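Local coordinates for Tat pathway signal sequence domain protein (Parabacteroides merdae, PDB 4Q9A) that is a putative GDSL-like lipase or acylhydrolase of the SGNH hydrolase clan, probably cleaving ester bonds, at residues 15-20 with 95-100. Residues are numbered along the deposited sequence; the frame is centred on the assembly and turned at random.
Sequences NLKKDC and QPDVLS
Asp97, just ahead of strand 98-102, sets its carboxylate against Lys17 and Cys20 of the loop 15-20, which leads into the neighbouring parallel strand 21-26; the two strands lie side by side in the five-stranded sheet of the SGNH hydrolase fold. The contact has an apolar floor and a charged, more open rim. On the floor, Leu16 CD2 meets Val98 CG2 at 3.8 Å, the two side chains crossing at about a right angle. Branched aliphatic residues suit this place: Val98 is buried and also touches Ile14 and Val144, while Leu16 packs on Leu228. Cys20, small and buried, lies beside the carboxylate, with CB 3.9 Å from Asp97 OD2. That oxygen accepts a hydrogen bond from Val21 N, the backbone amide just beyond the loop, which ties the carboxylate to the first residue of strand 21-26. Toward solvent the hold is looser. Lys17 is exposed, and its CG lies between the backbone N and the carbonyl carbon (chi1 59°); from there the chain runs extended toward the carboxylate. A long, flexible lysine can span this distance while keeping its charge near water, and a short aspartate can serve both neighbours, one oxygen each. An alanine in place of Asp97 would probably leave Val21 N without its side-chain acceptor and Lys17 without its opposite charge. While OD2 takes the amide of Val21, Lys17 NZ forms a salt bridge with Asp97 OD1 at 3.4 Å, and Lys17 CE lies 3.3 Å from that same OD1.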
loop_
_atom_site.group_PDB
_atom_site.type_symbol
_atom_site.label_atom_id
_atom_site.label_comp_id
_atom_site.label_asym_id
_atom_site.label_seq_id
_atom_site.Cartn_x
_atom_site.Cartn_y
_atom_site.Cartn_z
ATOM N N ASN A 15 -18.975 1.383 11.395
ATOM C CA ASN A 15 -19.374 0.001 11.652
ATOM C C ASN A 15 -19.513 -0.723 10.303
ATOM O O ASN A 15 -20.225 -0.245 9.422
ATOM C CB ASN A 15 -20.680 -0.061 12.483
ATOM C CG ASN A 15 -20.704 0.786 13.759
ATOM O OD1 ASN A 15 -20.076 0.452 14.777
ATOM N ND2 ASN A 15 -21.470 1.887 13.751
ATOM N N LEU A 16 -18.788 -1.832 10.115
ATOM C CA LEU A 16 -18.825 -2.593 8.865
ATOM C C LEU A 16 -19.551 -3.905 9.034
ATOM O O LEU A 16 -19.397 -4.562 10.064
ATOM C CB LEU A 16 -17.411 -2.890 8.344
ATOM C CG LEU A 16 -16.445 -1.720 8.130
ATOM C CD1 LEU A 16 -15.081 -2.242 7.849
ATOM C CD2 LEU A 16 -16.871 -0.798 6.992
ATOM N N LYS A 17 -20.288 -4.321 8.000
ATOM C CA LYS A 17 -20.998 -5.597 7.966
ATOM C C LYS A 17 -20.334 -6.520 6.946
ATOM O O LYS A 17 -19.445 -6.077 6.226
ATOM C CB LYS A 17 -22.482 -5.371 7.621
ATOM C CG LYS A 17 -22.737 -4.680 6.277
ATOM C CD LYS A 17 -24.218 -4.579 6.060
ATOM C CE LYS A 17 -24.590 -3.811 4.837
ATOM N NZ LYS A 17 -26.044 -3.479 4.846
ATOM N N LYS A 18 -20.773 -7.791 6.855
ATOM C CA LYS A 18 -20.256 -8.704 5.829
ATOM C C LYS A 18 -20.667 -8.156 4.461
ATOM O O LYS A 18 -21.759 -7.588 4.327
ATOM C CB LYS A 18 -20.750 -10.158 6.023
ATOM C CG LYS A 18 -19.899 -11.200 5.291
ATOM C CD LYS A 18 -20.380 -12.641 5.511
ATOM C CE LYS A 18 -21.493 -13.088 4.572
ATOM N NZ LYS A 18 -20.996 -13.459 3.214
ATOM N N ASP A 19 -19.762 -8.259 3.481
ATOM C CA ASP A 19 -19.948 -7.818 2.097
ATOM C C ASP A 19 -20.347 -6.319 2.021
ATOM O O ASP A 19 -21.064 -5.921 1.103
ATOM C CB ASP A 19 -20.973 -8.714 1.356
ATOM C CG ASP A 19 -20.790 -10.203 1.582
ATOM O OD1 ASP A 19 -19.683 -10.718 1.301
ATOM O OD2 ASP A 19 -21.762 -10.864 2.012
ATOM N N CYS A 20 -19.846 -5.494 2.954
ATOM C CA CYS A 20 -20.107 -4.049 2.990
ATOM C C CYS A 20 -19.456 -3.349 1.792
ATOM O O CYS A 20 -18.355 -3.724 1.381
ATOM C CB CYS A 20 -19.620 -3.436 4.302
ATOM S SG CYS A 20 -17.826 -3.593 4.561
ATOM N N GLN A 95 -24.862 2.221 -3.939
ATOM C CA GLN A 95 -25.542 2.072 -2.649
ATOM C C GLN A 95 -24.468 1.843 -1.566
ATOM O O GLN A 95 -24.486 0.800 -0.903
ATOM C CB GLN A 95 -26.580 0.950 -2.698
ATOM C CG GLN A 95 -27.846 1.367 -3.379
ATOM C CD GLN A 95 -28.702 0.176 -3.639
ATOM O OE1 GLN A 95 -29.140 -0.511 -2.708
ATOM N NE2 GLN A 95 -28.927 -0.110 -4.922
ATOM N N PRO A 96 -23.463 2.753 -1.443
ATOM C CA PRO A 96 -22.371 2.505 -0.491
ATOM C C PRO A 96 -22.796 2.489 0.971
ATOM O O PRO A 96 -23.559 3.348 1.433
ATOM C CB PRO A 96 -21.400 3.661 -0.752
ATOM C CG PRO A 96 -22.251 4.746 -1.353
ATOM C CD PRO A 96 -23.249 4.022 -2.175
ATOM N N ASP A 97 -22.271 1.504 1.701
ATOM C CA ASP A 97 -22.480 1.363 3.137
ATOM C C ASP A 97 -21.617 2.415 3.869
ATOM O O ASP A 97 -22.025 2.977 4.900
ATOM C CB ASP A 97 -22.153 -0.078 3.565
ATOM C CG ASP A 97 -23.155 -1.101 3.025
ATOM O OD1 ASP A 97 -24.364 -0.940 3.283
ATOM O OD2 ASP A 97 -22.726 -2.063 2.358
ATOM N N VAL A 98 -20.432 2.694 3.295
ATOM C CA VAL A 98 -19.455 3.667 3.778
ATOM C C VAL A 98 -18.979 4.487 2.576
ATOM O O VAL A 98 -18.420 3.938 1.623
ATOM C CB VAL A 98 -18.282 2.992 4.536
ATOM C CG1 VAL A 98 -17.213 4.004 4.929
ATOM C CG2 VAL A 98 -18.786 2.256 5.763
ATOM N N LEU A 99 -19.223 5.791 2.617
ATOM C CA LEU A 99 -18.828 6.702 1.550
ATOM C C LEU A 99 -17.790 7.700 2.080
ATOM O O LEU A 99 -17.982 8.289 3.129
ATOM C CB LEU A 99 -20.083 7.417 0.980
ATOM C CG LEU A 99 -19.875 8.622 0.062
ATOM C CD1 LEU A 99 -19.353 8.209 -1.310
ATOM C CD2 LEU A 99 -21.136 9.403 -0.057
ATOM N N SER A 100 -16.690 7.868 1.351
ATOM C CA SER A 100 -15.594 8.757 1.720
ATOM C C SER A 100 -15.470 9.866 0.679
ATOM O O SER A 100 -15.464 9.597 -0.531
ATOM C CB SER A 100 -14.284 7.983 1.869
ATOM O OG SER A 100 -13.186 8.868 2.012
#